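Local structure of cycloserine biosynthesis protein DcsG (Streptomyces lavendulae, 6JIL) at residues Pro21-Cys26 and Ile31-Cys36. The protein catalyses the ATP- and magnesium-dependent cyclization of O-ureido-D-serine to the antibiotic D-cycloserine, as an ATP-grasp ligase. Sequence-based numbering, arbitrary orientation.
Sequences PLLEAC and ITAEVC
Cys-26 in the helix and Ile-31 just before strand 33-36 join the two segments; the short helix and strand axes come within 9.6 Å and run nearly antiparallel, at 154°. The backbone link is Ile-31 N to Cys-26 O, 2.9 Å. The bond is bent, with an N-H...O angle of 137°, and the donor is tilted from the carbonyl plane. This bond bridges the end of the helix and the turn that leads to the strand. The side chains of the same pair pack beside it. Cys-26 CB lies 3.6 Å from Ile-31 CG1, and Cys-26 SG is 3.8 Å from Ile-31 CD1. With chi1 at 51°, CG1 lies between the backbone N and the carbonyl carbon of Ile-31, which sets this branch against Cys-26. Further along, the strand meets the helix through apolar side chains. Ala-33 points its CB at the helix, 4.1 Å from Leu-23 CD2 and close to Cys-26 SG. The other methyl of Leu-23, CD1, meets Val-35 CG2 at 4.2 Å, the two side chains crossing at about a right angle. The contact is the second half of a beta-alpha-beta unit, strand 4-8, helix 19-28, strand 33-37. Strand 33-37 is an outermost strand of the parallel sheet and pairs by backbone hydrogen bonds with strand 4-8, whose Leu-6 touches both Leu-23 and Ala-33. Helix 285-296 packs on Leu-22 and Ala-25.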
# COMPACT_ATOMS: atom_id res chain seq x y z
N PRO A 21 -2.85 12.34 -15.34
CA PRO A 21 -4.21 12.81 -15.04
C PRO A 21 -4.29 13.66 -13.77
O PRO A 21 -5.11 14.58 -13.68
CB PRO A 21 -5.01 11.51 -14.94
CG PRO A 21 -3.99 10.51 -14.48
CD PRO A 21 -2.79 10.86 -15.30
N LEU A 22 -3.45 13.35 -12.78
CA LEU A 22 -3.46 14.11 -11.53
C LEU A 22 -3.03 15.55 -11.76
O LEU A 22 -3.59 16.48 -11.17
CB LEU A 22 -2.55 13.45 -10.48
CG LEU A 22 -2.34 14.22 -9.16
CD1 LEU A 22 -3.69 14.63 -8.56
CD2 LEU A 22 -1.55 13.36 -8.17
N LEU A 23 -2.05 15.74 -12.63
CA LEU A 23 -1.56 17.08 -12.94
C LEU A 23 -2.65 17.91 -13.64
O LEU A 23 -2.80 19.10 -13.36
CB LEU A 23 -0.32 17.01 -13.83
CG LEU A 23 0.98 16.54 -13.17
CD1 LEU A 23 2.09 16.46 -14.22
CD2 LEU A 23 1.38 17.51 -12.06
N GLU A 24 -3.40 17.29 -14.54
CA GLU A 24 -4.46 18.02 -15.22
C GLU A 24 -5.55 18.43 -14.23
O GLU A 24 -6.05 19.56 -14.27
CB GLU A 24 -5.06 17.17 -16.34
CG GLU A 24 -4.15 17.05 -17.55
CD GLU A 24 -3.50 18.38 -17.92
OE1 GLU A 24 -2.34 18.62 -17.51
OE2 GLU A 24 -4.16 19.19 -18.61
N ALA A 25 -5.90 17.51 -13.33
CA ALA A 25 -6.91 17.77 -12.31
C ALA A 25 -6.44 18.91 -11.41
O ALA A 25 -7.23 19.77 -11.03
CB ALA A 25 -7.15 16.51 -11.48
N CYS A 26 -5.16 18.91 -11.08
CA CYS A 26 -4.60 19.96 -10.23
C CYS A 26 -4.78 21.29 -10.94
O CYS A 26 -5.11 22.30 -10.31
CB CYS A 26 -3.12 19.72 -9.95
SG CYS A 26 -2.86 18.52 -8.64
N ILE A 31 -4.45 24.51 -8.51
CA ILE A 31 -3.21 24.34 -7.77
C ILE A 31 -2.00 24.06 -8.66
O ILE A 31 -2.06 23.26 -9.60
CB ILE A 31 -3.35 23.26 -6.66
CG1 ILE A 31 -3.94 21.97 -7.22
CG2 ILE A 31 -4.27 23.78 -5.57
CD1 ILE A 31 -4.37 21.00 -6.12
N THR A 32 -0.91 24.77 -8.37
CA THR A 32 0.32 24.64 -9.13
C THR A 32 1.11 23.50 -8.51
O THR A 32 1.52 23.58 -7.35
CB THR A 32 1.17 25.91 -9.03
OG1 THR A 32 0.33 27.06 -9.16
CG2 THR A 32 2.22 25.94 -10.13
N ALA A 33 1.31 22.44 -9.27
CA ALA A 33 2.05 21.29 -8.77
C ALA A 33 3.37 21.09 -9.50
O ALA A 33 3.48 21.38 -10.69
CB ALA A 33 1.20 20.04 -8.88
N GLU A 34 4.37 20.62 -8.77
CA GLU A 34 5.68 20.33 -9.35
C GLU A 34 6.01 18.89 -8.99
O GLU A 34 5.83 18.47 -7.84
CB GLU A 34 6.76 21.27 -8.81
CG GLU A 34 6.67 22.70 -9.31
CD GLU A 34 7.79 23.59 -8.79
OE1 GLU A 34 7.71 24.83 -8.97
OE2 GLU A 34 8.76 23.06 -8.20
N VAL A 35 6.48 18.13 -9.97
CA VAL A 35 6.86 16.74 -9.75
C VAL A 35 8.29 16.78 -9.22
O VAL A 35 9.18 17.34 -9.87
CB VAL A 35 6.79 15.94 -11.06
CG1 VAL A 35 7.04 14.47 -10.79
CG2 VAL A 35 5.44 16.13 -11.72
N CYS A 36 8.52 16.18 -8.06
CA CYS A 36 9.85 16.18 -7.45
C CYS A 36 10.38 14.80 -7.09
O CYS A 36 9.66 13.96 -6.55
CB CYS A 36 9.83 17.02 -6.17
SG CYS A 36 9.25 18.70 -6.39